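Local structure of cellulase IBT99 (Metagenomes, 6WBT) at residues E98-K103 against L428-E433; C171-E176 against P263-Q268; G227-A232 against D243-F248. The protein probably hydrolyses 6-phospho-alpha-glucosides as a family 4 glycosidase, working with bound NAD and a manganese ion. All blocks are in the same frame, centred on the assembly; numbering follows the deposited sequence.

Contact 1: residues E98-K103 against L428-E433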
loop_
_atom_site.group_PDB
_atom_site.type_symbol
_atom_site.label_atom_id
_atom_site.label_comp_id
_atom_site.label_asym_id
_atom_site.label_seq_id
_atom_site.Cartn_x
_atom_site.Cartn_y
_atom_site.Cartn_z
ATOM N N GLU A 98 -11.288 -37.004 -7.359
ATOM C CA GLU A 98 -10.016 -37.408 -7.948
ATOM C C GLU A 98 -10.219 -38.087 -9.297
ATOM O O GLU A 98 -9.401 -37.924 -10.209
ATOM C CB GLU A 98 -9.266 -38.329 -6.987
ATOM C CG GLU A 98 -8.806 -37.649 -5.709
ATOM C CD GLU A 98 -8.334 -38.636 -4.660
ATOM O OE1 GLU A 98 -8.950 -39.716 -4.540
ATOM O OE2 GLU A 98 -7.347 -38.336 -3.957
ATOM N N GLN A 99 -11.306 -38.848 -9.446
ATOM C CA GLN A 99 -11.543 -39.551 -10.704
ATOM C C GLN A 99 -11.967 -38.592 -11.810
ATOM O O GLN A 99 -11.589 -38.774 -12.973
ATOM C CB GLN A 99 -12.595 -40.643 -10.510
ATOM C CG GLN A 99 -12.058 -41.917 -9.880
ATOM C CD GLN A 99 -13.102 -43.014 -9.809
ATOM O OE1 GLN A 99 -12.799 -44.189 -10.014
ATOM N NE2 GLN A 99 -14.340 -42.635 -9.515
ATOM N N ILE A 100 -12.756 -37.570 -11.471
ATOM C CA ILE A 100 -13.192 -36.608 -12.478
ATOM C C ILE A 100 -12.004 -35.810 -13.004
ATOM O O ILE A 100 -11.922 -35.507 -14.200
ATOM C CB ILE A 100 -14.288 -35.693 -11.899
ATOM C CG1 ILE A 100 -15.604 -36.462 -11.766
ATOM C CG2 ILE A 100 -14.480 -34.455 -12.764
ATOM C CD1 ILE A 100 -16.750 -35.626 -11.244
ATOM N N CYS A 101 -11.058 -35.472 -12.125
ATOM C CA CYS A 101 -9.878 -34.729 -12.555
ATOM C C CYS A 101 -9.002 -35.570 -13.477
ATOM O O CYS A 101 -8.580 -35.105 -14.543
ATOM C CB CYS A 101 -9.082 -34.258 -11.338
ATOM S SG CYS A 101 -9.954 -33.079 -10.283
ATOM N N LEU A 102 -8.715 -36.814 -13.082
ATOM C CA LEU A 102 -7.887 -37.681 -13.914
ATOM C C LEU A 102 -8.572 -38.016 -15.232
ATOM O O LEU A 102 -7.894 -38.298 -16.228
ATOM C CB LEU A 102 -7.535 -38.961 -13.156
ATOM C CG LEU A 102 -6.731 -38.779 -11.866
ATOM C CD1 LEU A 102 -6.429 -40.126 -11.228
ATOM C CD2 LEU A 102 -5.449 -38.008 -12.132
ATOM N N LYS A 103 -9.906 -37.992 -15.260
ATOM C CA LYS A 103 -10.632 -38.171 -16.510
ATOM C C LYS A 103 -10.369 -37.034 -17.489
ATOM O O LYS A 103 -10.485 -37.235 -18.703
ATOM C CB LYS A 103 -12.131 -38.298 -16.226
ATOM C CG LYS A 103 -12.987 -38.640 -17.435
ATOM C CD LYS A 103 -13.854 -37.462 -17.851
ATOM C CE LYS A 103 -14.744 -37.822 -19.028
ATOM N NZ LYS A 103 -15.632 -36.692 -19.417
ATOM N N LEU A 428 -15.461 -27.917 -14.422
ATOM C CA LEU A 428 -16.427 -27.257 -13.549
ATOM C C LEU A 428 -17.814 -27.867 -13.703
ATOM O O LEU A 428 -18.460 -28.227 -12.712
ATOM C CB LEU A 428 -16.464 -25.757 -13.842
ATOM C CG LEU A 428 -17.478 -24.936 -13.043
ATOM C CD1 LEU A 428 -17.191 -25.027 -11.552
ATOM C CD2 LEU A 428 -17.480 -23.488 -13.504
ATOM N N ASP A 429 -18.288 -27.996 -14.947
ATOM C CA ASP A 429 -19.603 -28.581 -15.182
ATOM C C ASP A 429 -19.673 -30.023 -14.695
ATOM O O ASP A 429 -20.739 -30.481 -14.267
ATOM C CB ASP A 429 -19.958 -28.502 -16.666
ATOM C CG ASP A 429 -20.186 -27.078 -17.136
ATOM O OD1 ASP A 429 -20.573 -26.232 -16.304
ATOM O OD2 ASP A 429 -19.981 -26.806 -18.338
ATOM N N ASP A 430 -18.556 -30.751 -14.752
ATOM C CA ASP A 430 -18.527 -32.097 -14.191
ATOM C C ASP A 430 -18.667 -32.073 -12.675
ATOM O O ASP A 430 -19.228 -33.008 -12.091
ATOM C CB ASP A 430 -17.236 -32.810 -14.592
ATOM C CG ASP A 430 -17.373 -33.579 -15.890
ATOM O OD1 ASP A 430 -18.423 -34.225 -16.091
ATOM O OD2 ASP A 430 -16.433 -33.537 -16.711
HETATM N N MSE A 431 -18.174 -31.025 -12.025
HETATM C CA MSE A 431 -18.275 -30.907 -10.576
HETATM C C MSE A 431 -19.651 -30.402 -10.157
HETATM O O MSE A 431 -20.097 -30.658 -9.040
HETATM C CB MSE A 431 -17.185 -29.979 -10.036
HETATM C CG MSE A 431 -15.770 -30.461 -10.304
HETATM SE SE MSE A 431 -15.423 -32.241 -9.587
HETATM C CE MSE A 431 -13.496 -32.309 -9.868
ATOM N N ILE A 432 -20.318 -29.677 -11.059
ATOM C CA ILE A 432 -21.669 -29.200 -10.772
ATOM C C ILE A 432 -22.621 -30.377 -10.603
ATOM O O ILE A 432 -23.438 -30.408 -9.674
ATOM C CB ILE A 432 -22.148 -28.242 -11.880
ATOM C CG1 ILE A 432 -21.251 -27.004 -11.951
ATOM C CG2 ILE A 432 -23.592 -27.829 -11.642
ATOM C CD1 ILE A 432 -21.356 -26.102 -10.746
ATOM N N GLU A 433 -22.525 -31.368 -11.490
ATOM C CA GLU A 433 -23.400 -32.532 -11.424
ATOM C C GLU A 433 -23.010 -33.475 -10.292
ATOM O O GLU A 433 -23.881 -33.975 -9.571
ATOM C CB GLU A 433 -23.386 -33.274 -12.764
ATOM C CG GLU A 433 -24.369 -32.728 -13.787
ATOM C CD GLU A 433 -25.807 -33.051 -13.435
ATOM O OE1 GLU A 433 -26.032 -34.021 -12.681
ATOM O OE2 GLU A 433 -26.714 -32.333 -13.907
#
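I100 carries its CG2 anti to the backbone N, while M431, a selenomethionine in this crystal, bends at its second torsion (chi2 -57°). The two chains run alongside in opposite senses. The I100 CG2 methyl comes to 3.7 Å from M431 CE, and the selenium, M431 SE, stands 4.0 Å from I100 CD1. The far end of M431 continues to C101, where CE reaches SG at 3.6 Å. D430, the residue before M431, adds its CB, 3.7 Å from I100 CG2, and its side chain crosses that of I100 at a slant. This is antiparallel helix packing, with the local axes 10.4 Å apart at closest approach and 154° between their directions. It lays the C-terminal helix 421-434 against helix 90-103, which follows strand 81-84 of the Rossmann-type nucleotide-binding part. An alanine at I100 would remove CG1, CG2 and CD1 and would probably open a gap beside D430 CB and the selenium, with the M431 chain set freer to turn. Helix 114-136 meets the same apolar cluster, A114 touching C101 and T118 touching M431. At the more exposed margin, K103 NZ is 4.2 Å from D430 OD2, beyond a salt bridge, although the opposite charges are likely to attract weakly. The hydrogen bond of D430 OD2 is made instead with NE2 of H104, one residue past K103.

Contact 2: residues C171-E176 against P263-Q268. With MN (manganese (II) ion), chain E; G6P (6-O-phosphono-alpha-D-glucopyranose), chain F; NAD (nicotinamide-adenine-dinucleotide), chain G.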
loop_
_atom_site.group_PDB
_atom_site.type_symbol
_atom_site.label_atom_id
_atom_site.label_comp_id
_atom_site.label_asym_id
_atom_site.label_seq_id
_atom_site.Cartn_x
_atom_site.Cartn_y
_atom_site.Cartn_z
ATOM N N CYS A 171 -2.700 -26.605 10.332
ATOM C CA CYS A 171 -2.378 -27.684 9.409
ATOM C C CYS A 171 -1.151 -28.416 9.932
ATOM O O CYS A 171 -0.252 -27.805 10.514
ATOM C CB CYS A 171 -2.118 -27.153 7.995
ATOM S SG CYS A 171 -1.536 -28.394 6.819
ATOM N N ASP A 172 -1.122 -29.730 9.716
ATOM C CA ASP A 172 -0.035 -30.568 10.208
ATOM C C ASP A 172 0.981 -30.932 9.132
ATOM O O ASP A 172 1.964 -31.612 9.437
ATOM C CB ASP A 172 -0.596 -31.849 10.839
ATOM C CG ASP A 172 -1.084 -32.848 9.807
ATOM O OD1 ASP A 172 -1.603 -32.420 8.757
ATOM O OD2 ASP A 172 -0.946 -34.066 10.045
HETATM N N MSE A 173 0.771 -30.504 7.890
HETATM C CA MSE A 173 1.720 -30.795 6.816
HETATM C C MSE A 173 3.096 -30.153 7.057
HETATM O O MSE A 173 4.115 -30.815 6.856
HETATM C CB MSE A 173 1.158 -30.355 5.460
HETATM C CG MSE A 173 1.998 -30.782 4.264
HETATM SE SE MSE A 173 1.996 -32.714 3.984
HETATM C CE MSE A 173 3.820 -33.109 4.543
ATOM N N PRO A 174 3.148 -28.879 7.476
ATOM C CA PRO A 174 4.456 -28.327 7.871
ATOM C C PRO A 174 5.058 -29.040 9.069
ATOM O O PRO A 174 6.279 -29.225 9.125
ATOM C CB PRO A 174 4.137 -26.855 8.176
ATOM C CG PRO A 174 2.902 -26.570 7.405
ATOM C CD PRO A 174 2.109 -27.831 7.483
ATOM N N VAL A 175 4.227 -29.456 10.027
ATOM C CA VAL A 175 4.739 -30.163 11.197
ATOM C C VAL A 175 5.258 -31.541 10.805
ATOM O O VAL A 175 6.247 -32.029 11.366
ATOM C CB VAL A 175 3.651 -30.254 12.283
ATOM C CG1 VAL A 175 4.243 -30.769 13.588
ATOM C CG2 VAL A 175 2.988 -28.901 12.487
ATOM N N GLU A 176 4.604 -32.190 9.838
ATOM C CA GLU A 176 5.089 -33.480 9.356
ATOM C C GLU A 176 6.408 -33.329 8.609
ATOM O O GLU A 176 7.276 -34.207 8.686
ATOM C CB GLU A 176 4.035 -34.138 8.466
ATOM C CG GLU A 176 2.884 -34.766 9.233
ATOM C CD GLU A 176 3.231 -36.135 9.785
ATOM O OE1 GLU A 176 2.760 -37.140 9.214
ATOM O OE2 GLU A 176 3.979 -36.208 10.782
ATOM N N PRO A 263 11.055 -26.242 0.103
ATOM C CA PRO A 263 9.660 -26.108 -0.317
ATOM C C PRO A 263 8.703 -26.921 0.538
ATOM O O PRO A 263 9.066 -27.929 1.147
ATOM C CB PRO A 263 9.680 -26.637 -1.755
ATOM C CG PRO A 263 10.772 -27.653 -1.743
ATOM C CD PRO A 263 11.823 -27.122 -0.796
ATOM N N ASN A 264 7.457 -26.456 0.572
ATOM C CA ASN A 264 6.383 -27.264 1.123
ATOM C C ASN A 264 6.153 -28.478 0.231
ATOM O O ASN A 264 6.381 -28.439 -0.982
ATOM C CB ASN A 264 5.100 -26.440 1.252
ATOM C CG ASN A 264 4.015 -27.157 2.041
ATOM O OD1 ASN A 264 3.654 -28.294 1.738
ATOM N ND2 ASN A 264 3.492 -26.490 3.063
ATOM N N THR A 265 5.701 -29.568 0.851
ATOM C CA THR A 265 5.545 -30.825 0.126
ATOM C C THR A 265 4.537 -30.697 -1.013
ATOM O O THR A 265 4.736 -31.262 -2.095
ATOM C CB THR A 265 5.136 -31.930 1.105
ATOM O OG1 THR A 265 6.295 -32.403 1.803
ATOM C CG2 THR A 265 4.478 -33.086 0.384
ATOM N N TYR A 266 3.467 -29.929 -0.803
ATOM C CA TYR A 266 2.377 -29.863 -1.771
ATOM C C TYR A 266 2.720 -29.080 -3.034
ATOM O O TYR A 266 1.865 -28.993 -3.923
ATOM C CB TYR A 266 1.133 -29.268 -1.115
ATOM C CG TYR A 266 0.296 -30.289 -0.380
ATOM C CD1 TYR A 266 -0.693 -31.005 -1.039
ATOM C CD2 TYR A 266 0.499 -30.543 0.969
ATOM C CE1 TYR A 266 -1.461 -31.942 -0.376
ATOM C CE2 TYR A 266 -0.265 -31.479 1.641
ATOM C CZ TYR A 266 -1.242 -32.175 0.964
ATOM O OH TYR A 266 -2.004 -33.108 1.629
ATOM N N TRP A 267 3.924 -28.516 -3.152
ATOM C CA TRP A 267 4.345 -27.956 -4.432
ATOM C C TRP A 267 4.533 -29.029 -5.496
ATOM O O TRP A 267 4.735 -28.692 -6.667
ATOM C CB TRP A 267 5.641 -27.161 -4.267
ATOM C CG TRP A 267 5.442 -25.836 -3.608
ATOM C CD1 TRP A 267 5.733 -25.510 -2.315
ATOM C CD2 TRP A 267 4.895 -24.656 -4.207
ATOM N NE1 TRP A 267 5.407 -24.197 -2.074
ATOM C CE2 TRP A 267 4.890 -23.651 -3.219
ATOM C CE3 TRP A 267 4.412 -24.350 -5.483
ATOM C CZ2 TRP A 267 4.420 -22.365 -3.469
ATOM C CZ3 TRP A 267 3.947 -23.073 -5.727
ATOM C CH2 TRP A 267 3.957 -22.095 -4.726
ATOM N N GLN A 268 4.469 -30.305 -5.108
ATOM C CA GLN A 268 4.578 -31.404 -6.059
ATOM C C GLN A 268 3.483 -31.350 -7.116
ATOM O O GLN A 268 3.706 -31.757 -8.262
ATOM C CB GLN A 268 4.527 -32.728 -5.297
ATOM C CG GLN A 268 4.627 -33.974 -6.144
ATOM C CD GLN A 268 4.168 -35.206 -5.391
ATOM O OE1 GLN A 268 4.593 -36.323 -5.683
ATOM N NE2 GLN A 268 3.290 -35.007 -4.415
HETATM MN MN MN E . -3.144 -29.710 5.573
HETATM C C1 G6P F . -1.221 -34.242 5.719
HETATM C C2 G6P F . -1.926 -33.105 4.984
HETATM C C3 G6P F . -3.414 -33.392 4.827
HETATM C C4 G6P F . -3.628 -34.778 4.233
HETATM C C5 G6P F . -2.881 -35.807 5.073
HETATM C C6 G6P F . -3.084 -37.233 4.572
HETATM O O1 G6P F . -1.692 -34.303 7.069
HETATM O O2 G6P F . -1.751 -31.884 5.713
HETATM O O3 G6P F . -4.006 -32.404 3.978
HETATM O O4 G6P F . -5.026 -35.088 4.214
HETATM O O5 G6P F . -1.490 -35.485 5.069
HETATM O O6 G6P F . -4.038 -37.273 3.513
HETATM P P G6P F . -4.663 -38.684 3.055
HETATM O O1P G6P F . -4.728 -38.588 1.550
HETATM O O2P G6P F . -6.002 -38.742 3.749
HETATM O O3P G6P F . -3.665 -39.696 3.566
HETATM P PA NAD G . -13.593 -39.282 7.302
HETATM O O1A NAD G . -14.366 -39.192 6.029
HETATM O O2A NAD G . -13.037 -40.612 7.692
HETATM O O5B NAD G . -14.497 -38.707 8.499
HETATM C C5B NAD G . -15.049 -37.366 8.396
HETATM C C4B NAD G . -16.236 -37.244 9.321
HETATM O O4B NAD G . -16.833 -35.927 9.182
HETATM C C3B NAD G . -17.382 -38.243 9.085
HETATM O O3B NAD G . -17.761 -38.835 10.321
HETATM C C2B NAD G . -18.510 -37.353 8.552
HETATM O O2B NAD G . -19.804 -37.877 8.755
HETATM C C1B NAD G . -18.226 -36.074 9.324
HETATM N N9A NAD G . -18.893 -34.891 8.792
HETATM C C8A NAD G . -19.124 -34.603 7.471
HETATM N N7A NAD G . -19.756 -33.470 7.286
HETATM C C5A NAD G . -19.968 -32.982 8.566
HETATM C C6A NAD G . -20.595 -31.814 9.041
HETATM N N6A NAD G . -21.144 -30.897 8.250
HETATM N N1A NAD G . -20.639 -31.630 10.382
HETATM C C2A NAD G . -20.085 -32.558 11.173
HETATM N N3A NAD G . -19.471 -33.690 10.839
HETATM C C4A NAD G . -19.443 -33.850 9.506
HETATM O O3 NAD G . -12.393 -38.221 7.256
HETATM P PN NAD G . -10.848 -38.316 7.679
HETATM O O1N NAD G . -10.759 -38.826 9.079
HETATM O O2N NAD G . -10.096 -39.037 6.610
HETATM O O5D NAD G . -10.450 -36.765 7.653
HETATM C C5D NAD G . -11.251 -35.849 8.440
HETATM C C4D NAD G . -10.887 -34.432 8.076
HETATM O O4D NAD G . -9.565 -34.137 8.580
HETATM C C3D NAD G . -10.819 -34.126 6.572
HETATM O O3D NAD G . -11.468 -32.891 6.304
HETATM C C2D NAD G . -9.305 -34.017 6.360
HETATM O O2D NAD G . -8.919 -33.327 5.182
HETATM C C1D NAD G . -8.901 -33.305 7.644
HETATM N N1N NAD G . -7.434 -33.370 7.896
HETATM C C2N NAD G . -6.664 -32.252 7.719
HETATM C C3N NAD G . -5.293 -32.299 7.922
HETATM C C7N NAD G . -4.511 -31.019 7.765
HETATM O O7N NAD G . -3.375 -31.059 7.303
HETATM N N7N NAD G . -5.083 -29.895 8.174
HETATM C C4N NAD G . -4.703 -33.508 8.277
HETATM C C5N NAD G . -5.495 -34.617 8.486
HETATM C C6N NAD G . -6.856 -34.527 8.294
#
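M173 and Y266 meet through selenium and the CG before it, and no hydrogen bond joins the two segments directly; what links them further is the sugar phosphate that both touch. M173, deposited as selenomethionine, has CG anti to its backbone N (chi1 -172°), at the edge of the Y266 ring and in its plane. A bend at chi2 (68°) sets SE 3.5 Å from Y266 CE2. This is a Met-aromatic contact of oblique geometry, the selenium lying 67° off the ring normal. The terminal CE runs on to T265, 3.8 Å from OG1, the two side chains crossing at about a right angle. Y266 OH accepts a hydrogen bond from G6P O3 at 3.2 Å, while D172 OD1 accepts one from G6P O1. The neighbouring C171 SG binds the manganese ion at 2.4 Å and caps the start of helix 173-184 by accepting from M173 N at 3.3 Å. G6P O2, NAD O7N and H201 also bind the metal, a pocket consistent with the active site of a family 4 glycosidase. N264 OD1 likewise accepts from Y266 N at 3.0 Å, a capping bond within the type I turn N264-W267, and its ND2 is tied to Y196 OH. Helix 173-184, entered from strand 167-170, thus faces the turn between strand 262-263 and helix 267-270, while helix 242-249 reaches both, F248 touching M173 and T247 touching T265.

Contact 3: residues G227-A232 against D243-F248. With G6P (6-O-phosphono-alpha-D-glucopyranose), chain F.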
loop_
_atom_site.group_PDB
_atom_site.type_symbol
_atom_site.label_atom_id
_atom_site.label_comp_id
_atom_site.label_asym_id
_atom_site.label_seq_id
_atom_site.Cartn_x
_atom_site.Cartn_y
_atom_site.Cartn_z
ATOM N N GLY A 227 15.482 -35.785 -0.933
ATOM C CA GLY A 227 14.195 -35.271 -0.517
ATOM C C GLY A 227 14.080 -35.250 1.000
ATOM O O GLY A 227 15.070 -35.254 1.736
ATOM N N TYR A 228 12.832 -35.234 1.464
ATOM C CA TYR A 228 12.535 -35.275 2.889
ATOM C C TYR A 228 12.581 -36.686 3.463
ATOM O O TYR A 228 12.032 -36.922 4.545
ATOM C CB TYR A 228 11.166 -34.643 3.156
ATOM C CG TYR A 228 11.144 -33.140 2.991
ATOM C CD1 TYR A 228 12.166 -32.352 3.503
ATOM C CD2 TYR A 228 10.106 -32.510 2.319
ATOM C CE1 TYR A 228 12.151 -30.977 3.356
ATOM C CE2 TYR A 228 10.082 -31.137 2.164
ATOM C CZ TYR A 228 11.107 -30.376 2.685
ATOM O OH TYR A 228 11.089 -29.008 2.535
ATOM N N VAL A 229 13.223 -37.622 2.769
ATOM C CA VAL A 229 13.301 -39.015 3.188
ATOM C C VAL A 229 14.713 -39.302 3.676
ATOM O O VAL A 229 15.690 -39.046 2.961
ATOM C CB VAL A 229 12.913 -39.970 2.046
ATOM C CG1 VAL A 229 13.369 -41.384 2.361
ATOM C CG2 VAL A 229 11.411 -39.939 1.819
ATOM N N SER A 230 14.818 -39.828 4.891
ATOM C CA SER A 230 16.069 -40.321 5.442
ATOM C C SER A 230 15.936 -41.811 5.725
ATOM O O SER A 230 14.853 -42.396 5.619
ATOM C CB SER A 230 16.452 -39.564 6.720
ATOM O OG SER A 230 15.496 -39.775 7.744
ATOM N N GLU A 231 17.059 -42.433 6.085
ATOM C CA GLU A 231 17.035 -43.849 6.431
ATOM C C GLU A 231 16.344 -44.100 7.765
ATOM O O GLU A 231 15.829 -45.201 7.983
ATOM C CB GLU A 231 18.457 -44.409 6.447
ATOM C CG GLU A 231 19.182 -44.257 5.118
ATOM C CD GLU A 231 18.437 -44.909 3.967
ATOM O OE1 GLU A 231 18.508 -46.149 3.835
ATOM O OE2 GLU A 231 17.773 -44.181 3.199
ATOM N N ALA A 232 16.320 -43.108 8.655
ATOM C CA ALA A 232 15.525 -43.207 9.871
ATOM C C ALA A 232 14.061 -42.866 9.632
ATOM O O ALA A 232 13.211 -43.224 10.455
ATOM C CB ALA A 232 16.097 -42.294 10.958
ATOM N N ASP A 243 2.998 -44.015 -1.258
ATOM C CA ASP A 243 2.650 -42.712 -1.811
ATOM C C ASP A 243 3.335 -41.585 -1.050
ATOM O O ASP A 243 3.721 -40.579 -1.655
ATOM C CB ASP A 243 1.131 -42.525 -1.795
ATOM C CG ASP A 243 0.649 -41.558 -2.863
ATOM O OD1 ASP A 243 1.321 -40.532 -3.096
ATOM O OD2 ASP A 243 -0.404 -41.831 -3.475
ATOM N N TRP A 244 3.505 -41.735 0.266
ATOM C CA TRP A 244 4.200 -40.707 1.036
ATOM C C TRP A 244 5.697 -40.714 0.765
ATOM O O TRP A 244 6.347 -39.668 0.867
ATOM C CB TRP A 244 3.931 -40.884 2.530
ATOM C CG TRP A 244 2.667 -40.228 2.999
ATOM C CD1 TRP A 244 1.617 -40.827 3.631
ATOM C CD2 TRP A 244 2.318 -38.844 2.868
ATOM N NE1 TRP A 244 0.638 -39.903 3.905
ATOM C CE2 TRP A 244 1.043 -38.678 3.445
ATOM C CE3 TRP A 244 2.959 -37.728 2.319
ATOM C CZ2 TRP A 244 0.398 -37.444 3.489
ATOM C CZ3 TRP A 244 2.316 -36.504 2.363
ATOM C CH2 TRP A 244 1.050 -36.372 2.944
ATOM N N VAL A 245 6.264 -41.875 0.429
ATOM C CA VAL A 245 7.678 -41.930 0.070
ATOM C C VAL A 245 7.916 -41.192 -1.242
ATOM O O VAL A 245 8.840 -40.379 -1.359
ATOM C CB VAL A 245 8.158 -43.389 -0.011
ATOM C CG1 VAL A 245 9.651 -43.441 -0.297
ATOM C CG2 VAL A 245 7.830 -44.127 1.274
ATOM N N HIS A 246 7.085 -41.471 -2.249
ATOM C CA HIS A 246 7.169 -40.744 -3.510
ATOM C C HIS A 246 6.876 -39.263 -3.319
ATOM O O HIS A 246 7.443 -38.420 -4.025
ATOM C CB HIS A 246 6.200 -41.355 -4.525
ATOM C CG HIS A 246 6.054 -40.556 -5.782
ATOM N ND1 HIS A 246 6.852 -40.756 -6.889
ATOM C CD2 HIS A 246 5.200 -39.558 -6.110
ATOM C CE1 HIS A 246 6.495 -39.916 -7.844
ATOM N NE2 HIS A 246 5.496 -39.177 -7.397
ATOM N N THR A 247 6.003 -38.927 -2.368
ATOM C CA THR A 247 5.646 -37.530 -2.146
ATOM C C THR A 247 6.795 -36.757 -1.510
ATOM O O THR A 247 7.057 -35.607 -1.881
ATOM C CB THR A 247 4.393 -37.446 -1.275
ATOM O OG1 THR A 247 3.416 -38.378 -1.752
ATOM C CG2 THR A 247 3.805 -36.054 -1.332
ATOM N N PHE A 248 7.490 -37.368 -0.547
ATOM C CA PHE A 248 8.607 -36.681 0.095
ATOM C C PHE A 248 9.840 -36.647 -0.800
ATOM O O PHE A 248 10.596 -35.670 -0.772
ATOM C CB PHE A 248 8.944 -37.349 1.427
ATOM C CG PHE A 248 7.948 -37.073 2.516
ATOM C CD1 PHE A 248 7.222 -35.894 2.532
ATOM C CD2 PHE A 248 7.740 -37.997 3.527
ATOM C CE1 PHE A 248 6.305 -35.643 3.537
ATOM C CE2 PHE A 248 6.828 -37.752 4.532
ATOM C CZ PHE A 248 6.108 -36.573 4.539
HETATM C C1 G6P F . -1.221 -34.242 5.719
HETATM C C2 G6P F . -1.926 -33.105 4.984
HETATM C C3 G6P F . -3.414 -33.392 4.827
HETATM C C4 G6P F . -3.628 -34.778 4.233
HETATM C C5 G6P F . -2.881 -35.807 5.073
HETATM C C6 G6P F . -3.084 -37.233 4.572
HETATM O O1 G6P F . -1.692 -34.303 7.069
HETATM O O2 G6P F . -1.751 -31.884 5.713
HETATM O O3 G6P F . -4.006 -32.404 3.978
HETATM O O4 G6P F . -5.026 -35.088 4.214
HETATM O O5 G6P F . -1.490 -35.485 5.069
HETATM O O6 G6P F . -4.038 -37.273 3.513
HETATM P P G6P F . -4.663 -38.684 3.055
HETATM O O1P G6P F . -4.728 -38.588 1.550
HETATM O O2P G6P F . -6.002 -38.742 3.749
HETATM O O3P G6P F . -3.665 -39.696 3.566
#
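V229 and F248 set their side chains at about a right angle. The CG2 methyl of V229 lies at the edge of the F248 ring, near its plane, and comes closest at F248 CB, 3.6 Å away. Y228 approaches F248 with its own CB, 3.9 Å from F248 CB and placed obliquely to the phenyl ring. The rest of Y228 leads away, its OH reaching the backbone oxygen of P263. F248 has CG anti to its carbonyl carbon (chi1 -74°), which sets that atom 4.1 Å from Y228 CB. One face of the phenyl ring receives W244 from a turn earlier in the same helix: W244 CE3 lies 4.0 Å above the plane, offset toward the rim. On the same six-membered ring of the indole, W244 CZ2 is 3.1 Å from the ring oxygen G6P O5, which lies at the indole's edge. The loop between helices 216-226 and 242-249 therefore backs a helix that lines the sugar-phosphate pocket. G227 leaves the first helix with positive phi and puts its CA 3.6 Å from F248 O. The single hydrogen bond of the contact, Y228 N to F248 O, is 3.2 Å long and nearly straight (164°), but its donor stands 55° out of the carbonyl plane. Since helix 242-249 ends one residue later, this bond gives a partner to a carbonyl near the helix terminus, and apolar packing supplies the remainder of the grip.

Overall arrangement
Followed from the N terminus, the chain first lays down 98-103, then 171-176 and 227-232, and completes the three pairs in reverse order at 243-248, 263-268 and 428-433. Contact 3 thus closes the shortest loop, within that of contact 2, and contact 1 encloses both; none cross. Contacts 2 and 3 touch, their centres about 12 Å apart, and share G6P. Contact 2 joins the Rossmann-type part to the C-terminal family region, whereas contact 3 lies wholly within the latter. Contact 1 lies apart, its centre about 25 Å from that of contact 2, and packs helix 421-434 against helix 90-103 of the Rossmann-type part.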